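Local coordinates for phenylacetic acid degradation-related protein (Silicibacter sp., PDB 2QWZ), which probably hydrolyses thioesters, perhaps acyl-CoA compounds linked to phenylacetic acid degradation, at residues S30-L33 and E34-F37; S83-A86 and L87-H91. All coordinates share one frame; numbering follows the deposited sequence.

Contact 1: residues S30-L33 and E34-F37; sequences SAYL and EEVF
Tyr32 and Val36 meet one turn apart on the last two turns of helix 26-36, a short amphipathic helix of this thioesterase-superfamily protein. Four successive i to i+4 backbone bonds hold these turns together: the amides of Glu34, Glu35, Val36 and Phe37 donate to the carbonyls of Ser30, Ala31, Tyr32 and Leu33. The bond from Val36 N to Tyr32 O, 3.1 Å, is nearly straight at 169°, whereas that from Phe37 N to Leu33 O is shorter but more bent, and Phe37 is where the chain leaves helical geometry.

Of the polar side chains, those of Glu34 and Glu35 lie outward. Glu35 brings OE2 3.7 Å from Tyr32 CE1, its carboxylate plane turned 68° from the ring. Ser30 OG turns back to bond Lys26 O.

Apolar contacts run from the buried Tyr32 and Leu33 to Val36 and Phe37. The Tyr32 ring, swung anti to its own amide nitrogen (chi1 -173°), leans along the helix toward its C-terminal end, where Val36 CG2 lies 3.6 Å from Tyr32 CZ and equally near the hydroxyl. Replacing Tyr32 with alanine would probably leave Val36 CG2 without its aromatic neighbour and open a gap against Leu89 of helix 73-92, which the ring also touches. Leu33, facing Ala86 of that helix and Ile46 of strand 44-49, sends CD2 to the edge of the Phe37 ring, 3.9 Å from Phe37 CE2. One face of that ring is covered by its neighbour Val36, whose CG1 sits 3.1 Å above the ring centre.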
ATOM      1  N   SER A  30      -4.608  13.621 -25.390  1.00 40.71           N
ATOM      2  CA  SER A  30      -3.847  14.826 -25.059  1.00 41.94           C
ATOM      3  C   SER A  30      -4.711  16.084 -24.977  1.00 42.99           C
ATOM      4  O   SER A  30      -4.511  16.916 -24.090  1.00 42.79           O
ATOM      5  CB  SER A  30      -2.734  15.052 -26.071  1.00 41.42           C
ATOM      6  OG  SER A  30      -1.809  13.985 -26.063  1.00 36.28           O
ATOM      7  N   ALA A  31      -5.666  16.200 -25.903  1.00 45.37           N
ATOM      8  CA  ALA A  31      -6.575  17.332 -26.007  1.00 46.75           C
ATOM      9  C   ALA A  31      -7.620  17.319 -24.909  1.00 48.28           C
ATOM     10  O   ALA A  31      -8.006  18.369 -24.403  1.00 47.88           O
ATOM     11  CB  ALA A  31      -7.293  17.316 -27.395  1.00 46.25           C
ATOM     12  N   TYR A  32      -8.121  16.137 -24.578  1.00 51.14           N
ATOM     13  CA  TYR A  32      -9.105  16.012 -23.511  1.00 53.68           C
ATOM     14  C   TYR A  32      -8.506  16.238 -22.135  1.00 54.02           C
ATOM     15  O   TYR A  32      -9.199  16.666 -21.238  1.00 53.81           O
ATOM     16  CB  TYR A  32      -9.795  14.646 -23.537  1.00 57.39           C
ATOM     17  CG  TYR A  32     -10.934  14.582 -22.542  1.00 61.89           C
ATOM     18  CD1 TYR A  32     -12.121  15.261 -22.787  1.00 65.58           C
ATOM     19  CD2 TYR A  32     -10.808  13.888 -21.338  1.00 65.73           C
ATOM     20  CE1 TYR A  32     -13.166  15.234 -21.879  1.00 68.36           C
ATOM     21  CE2 TYR A  32     -11.851  13.860 -20.419  1.00 65.13           C
ATOM     22  CZ  TYR A  32     -13.025  14.534 -20.703  1.00 66.97           C
ATOM     23  OH  TYR A  32     -14.073  14.520 -19.816  1.00 70.49           O
ATOM     24  N   LEU A  33      -7.225  15.935 -21.954  1.00 56.25           N
ATOM     25  CA  LEU A  33      -6.588  16.143 -20.661  1.00 56.91           C
ATOM     26  C   LEU A  33      -6.260  17.602 -20.417  1.00 60.73           C
ATOM     27  O   LEU A  33      -6.333  18.062 -19.280  1.00 62.50           O
ATOM     28  CB  LEU A  33      -5.309  15.325 -20.537  1.00 57.92           C
ATOM     29  CG  LEU A  33      -5.514  13.834 -20.322  1.00 52.85           C
ATOM     30  CD1 LEU A  33      -4.228  13.182 -20.595  1.00 33.80           C
ATOM     31  CD2 LEU A  33      -6.001  13.535 -18.933  1.00 45.87           C
ATOM     32  N   GLU A  34      -5.862  18.326 -21.458  1.00 63.95           N
ATOM     33  CA  GLU A  34      -5.600  19.760 -21.314  1.00 66.39           C
ATOM     34  C   GLU A  34      -6.901  20.531 -21.102  1.00 67.41           C
ATOM     35  O   GLU A  34      -6.904  21.545 -20.413  1.00 69.64           O
ATOM     36  CB  GLU A  34      -4.838  20.302 -22.520  1.00 67.30           C
ATOM     37  CG  GLU A  34      -3.420  19.749 -22.626  1.00 72.60           C
ATOM     38  CD  GLU A  34      -2.710  20.236 -23.860  1.00 74.66           C
ATOM     39  OE1 GLU A  34      -2.219  21.387 -23.828  1.00 78.72           O
ATOM     40  OE2 GLU A  34      -2.654  19.475 -24.855  1.00 71.71           O
ATOM     41  N   GLU A  35      -7.998  20.035 -21.676  1.00 67.43           N
ATOM     42  CA  GLU A  35      -9.337  20.601 -21.462  1.00 68.87           C
ATOM     43  C   GLU A  35      -9.787  20.452 -20.002  1.00 68.82           C
ATOM     44  O   GLU A  35     -10.010  21.440 -19.306  1.00 69.59           O
ATOM     45  CB  GLU A  35     -10.349  19.939 -22.415  1.00 67.97           C
ATOM     46  CG  GLU A  35     -11.818  20.208 -22.102  1.00 69.55           C
ATOM     47  CD  GLU A  35     -12.759  19.746 -23.218  1.00 71.88           C
ATOM     48  OE1 GLU A  35     -12.802  20.412 -24.277  1.00 76.85           O
ATOM     49  OE2 GLU A  35     -13.471  18.731 -23.032  1.00 76.34           O
ATOM     50  N   VAL A  36      -9.915  19.213 -19.550  1.00 68.62           N
ATOM     51  CA  VAL A  36     -10.282  18.909 -18.166  1.00 68.77           C
ATOM     52  C   VAL A  36      -9.260  19.397 -17.120  1.00 68.93           C
ATOM     53  O   VAL A  36      -9.648  19.737 -16.004  1.00 69.34           O
ATOM     54  CB  VAL A  36     -10.549  17.381 -18.008  1.00 68.77           C
ATOM     55  CG1 VAL A  36     -10.219  16.883 -16.610  1.00 69.08           C
ATOM     56  CG2 VAL A  36     -11.986  17.067 -18.369  1.00 68.51           C
ATOM     57  N   PHE A  37      -7.971  19.432 -17.467  1.00 69.55           N
ATOM     58  CA  PHE A  37      -6.928  19.918 -16.543  1.00 70.78           C
ATOM     59  C   PHE A  37      -6.020  20.959 -17.205  1.00 71.31           C
ATOM     60  O   PHE A  37      -4.987  20.610 -17.780  1.00 70.62           O
ATOM     61  CB  PHE A  37      -6.053  18.777 -16.018  1.00 71.49           C
ATOM     62  CG  PHE A  37      -6.819  17.597 -15.520  1.00 72.67           C
ATOM     63  CD1 PHE A  37      -7.647  17.704 -14.415  1.00 75.09           C
ATOM     64  CD2 PHE A  37      -6.697  16.367 -16.150  1.00 73.61           C
ATOM     65  CE1 PHE A  37      -8.356  16.604 -13.948  1.00 74.52           C
ATOM     66  CE2 PHE A  37      -7.400  15.269 -15.696  1.00 74.99           C
ATOM     67  CZ  PHE A  37      -8.231  15.383 -14.588  1.00 73.79           C
TER

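Contact 2: residues S83-A86 and L87-H91; sequences SVYA and LVLAH
Tyr85 and Leu89 pack one turn apart on helix 73-92, the long central helix that the antiparallel sheet wraps in the hot-dog fold of thioesterases. Main-chain polar groups are satisfied by i to i+4 bonds: Leu87, Val88, Leu89 and Ala90 donate their amides to the carbonyls of Ser83, Val84, Tyr85 and Ala86. The bond from Leu89 N to Tyr85 O, 2.9 Å, is almost straight; that from Ala90 N to Ala86 O is 2.8 Å.

Tyr85 CG stands opposite its backbone N (chi1 178°), which carries the ring along the helix to Leu89, whose CD1 comes 3.4 Å from Tyr85 CE2. Leu87 and Val88 both touch Leu123 of strand 117-126.

The side chains of Ser83 and His91 also find main-chain acceptors. Ser83 OG bonds Leu79 O, one turn back. The buried His91 imidazole is held at two nitrogens, NE2 by a weak hydrogen bond to Lys51 O and ND1 by Leu87 O. The same Leu87 carbonyl takes a second, weak bond from His91 N, whose stronger partner is Val88 O at 3.1 Å. From His91 ND1 to Leu87 O is 2.7 Å, at 171°, with the oxygen in the plane of the imidazole ring.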
ATOM      1  N   SER A  83      -0.915   9.435 -15.213  1.00 23.85           N
ATOM      2  CA  SER A  83      -0.734   8.342 -16.132  1.00 22.59           C
ATOM      3  C   SER A  83      -1.839   7.293 -16.097  1.00 25.76           C
ATOM      4  O   SER A  83      -2.319   6.869 -17.135  1.00 24.85           O
ATOM      5  CB  SER A  83       0.600   7.630 -15.840  1.00 26.44           C
ATOM      6  OG  SER A  83       1.690   8.541 -15.953  1.00 20.91           O
ATOM      7  N   VAL A  84      -2.192   6.797 -14.919  1.00 27.07           N
ATOM      8  CA  VAL A  84      -3.180   5.731 -14.843  1.00 23.48           C
ATOM      9  C   VAL A  84      -4.565   6.312 -15.086  1.00 29.64           C
ATOM     10  O   VAL A  84      -5.374   5.687 -15.749  1.00 30.04           O
ATOM     11  CB  VAL A  84      -3.087   4.930 -13.531  1.00 26.78           C
ATOM     12  CG1 VAL A  84      -3.996   3.818 -13.562  1.00 19.80           C
ATOM     13  CG2 VAL A  84      -1.636   4.365 -13.344  1.00 11.25           C
ATOM     14  N   TYR A  85      -4.806   7.510 -14.587  1.00 28.51           N
ATOM     15  CA  TYR A  85      -6.067   8.182 -14.810  1.00 31.90           C
ATOM     16  C   TYR A  85      -6.328   8.359 -16.303  1.00 31.07           C
ATOM     17  O   TYR A  85      -7.412   8.086 -16.777  1.00 29.64           O
ATOM     18  CB  TYR A  85      -6.060   9.551 -14.138  1.00 31.45           C
ATOM     19  CG  TYR A  85      -7.343  10.314 -14.399  1.00 37.43           C
ATOM     20  CD1 TYR A  85      -8.478  10.046 -13.672  1.00 28.55           C
ATOM     21  CD2 TYR A  85      -7.414  11.288 -15.405  1.00 38.12           C
ATOM     22  CE1 TYR A  85      -9.689  10.741 -13.925  1.00 44.25           C
ATOM     23  CE2 TYR A  85      -8.588  11.974 -15.668  1.00 45.00           C
ATOM     24  CZ  TYR A  85      -9.722  11.704 -14.926  1.00 38.81           C
ATOM     25  OH  TYR A  85     -10.874  12.401 -15.213  1.00 48.93           O
ATOM     26  N   ALA A  86      -5.309   8.815 -17.022  1.00 32.64           N
ATOM     27  CA  ALA A  86      -5.362   9.039 -18.471  1.00 32.08           C
ATOM     28  C   ALA A  86      -5.660   7.746 -19.212  1.00 32.26           C
ATOM     29  O   ALA A  86      -6.498   7.750 -20.098  1.00 32.51           O
ATOM     30  CB  ALA A  86      -4.048   9.659 -18.972  1.00 29.39           C
ATOM     31  N   LEU A  87      -5.011   6.639 -18.816  1.00 33.90           N
ATOM     32  CA  LEU A  87      -5.302   5.310 -19.401  1.00 33.13           C
ATOM     33  C   LEU A  87      -6.732   4.846 -19.094  1.00 30.67           C
ATOM     34  O   LEU A  87      -7.397   4.281 -19.946  1.00 31.42           O
ATOM     35  CB  LEU A  87      -4.300   4.283 -18.925  1.00 33.25           C
ATOM     36  CG  LEU A  87      -4.001   3.016 -19.741  1.00 39.32           C
ATOM     37  CD1 LEU A  87      -3.628   3.191 -21.231  1.00 34.69           C
ATOM     38  CD2 LEU A  87      -2.892   2.370 -19.045  1.00 26.74           C
ATOM     39  N   VAL A  88      -7.217   5.101 -17.895  1.00 30.10           N
ATOM     40  CA  VAL A  88      -8.581   4.729 -17.582  1.00 32.96           C
ATOM     41  C   VAL A  88      -9.540   5.496 -18.479  1.00 30.86           C
ATOM     42  O   VAL A  88     -10.381   4.892 -19.126  1.00 34.67           O
ATOM     43  CB  VAL A  88      -8.899   4.917 -16.090  1.00 35.96           C
ATOM     44  CG1 VAL A  88     -10.369   4.692 -15.844  1.00 27.56           C
ATOM     45  CG2 VAL A  88      -8.098   3.965 -15.287  1.00 20.54           C
ATOM     46  N   LEU A  89      -9.357   6.806 -18.578  1.00 31.02           N
ATOM     47  CA  LEU A  89     -10.143   7.659 -19.493  1.00 34.49           C
ATOM     48  C   LEU A  89     -10.036   7.313 -20.983  1.00 32.93           C
ATOM     49  O   LEU A  89     -11.005   7.467 -21.715  1.00 33.43           O
ATOM     50  CB  LEU A  89      -9.749   9.137 -19.351  1.00 38.61           C
ATOM     51  CG  LEU A  89     -10.492  10.017 -18.353  1.00 47.59           C
ATOM     52  CD1 LEU A  89     -10.105  11.475 -18.632  1.00 55.79           C
ATOM     53  CD2 LEU A  89     -12.003   9.844 -18.427  1.00 52.46           C
ATOM     54  N   ALA A  90      -8.862   6.885 -21.426  1.00 31.71           N
ATOM     55  CA  ALA A  90      -8.647   6.400 -22.795  1.00 30.43           C
ATOM     56  C   ALA A  90      -9.592   5.252 -23.164  1.00 31.72           C
ATOM     57  O   ALA A  90      -9.959   5.075 -24.336  1.00 33.68           O
ATOM     58  CB  ALA A  90      -7.211   5.959 -22.960  1.00 30.81           C
ATOM     59  N   HIS A  91      -9.993   4.481 -22.157  1.00 32.32           N
ATOM     60  CA  HIS A  91     -10.937   3.376 -22.322  1.00 29.91           C
ATOM     61  C   HIS A  91     -12.393   3.781 -22.031  1.00 32.52           C
ATOM     62  O   HIS A  91     -13.301   3.350 -22.720  1.00 35.89           O
ATOM     63  CB  HIS A  91     -10.493   2.214 -21.436  1.00 29.56           C
ATOM     64  CG  HIS A  91      -9.175   1.599 -21.861  1.00 25.47           C
ATOM     65  ND1 HIS A  91      -7.958   2.147 -21.523  1.00 30.98           N
ATOM     66  CD2 HIS A  91      -8.891   0.518 -22.628  1.00 35.12           C
ATOM     67  CE1 HIS A  91      -6.975   1.418 -22.036  1.00 30.31           C
ATOM     68  NE2 HIS A  91      -7.509   0.414 -22.707  1.00 28.45           N
TER

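Contact 1 comes first along the chain, at the end of helix 26-36, and contact 2 follows in the second half of helix 73-92, with strands 44-49 and 53-58 between them. Their centres are about 12 Å apart and the two helices pack directly: Tyr32 CE2 lies 3.5 Å from Leu89 CD1, and Leu33 CD1 3.9 Å from Ala86 CB. Just past the end of the shorter helix, Phe37 CE2 comes 3.5 Å from Tyr85 CE2. Contact 2 is buried against strands of the six-stranded antiparallel sheet, whereas contact 1 is only partly buried. Helix 26-36 thus lies against helix 73-92, with Leu33 also reaching Ile46 of strand 44-49.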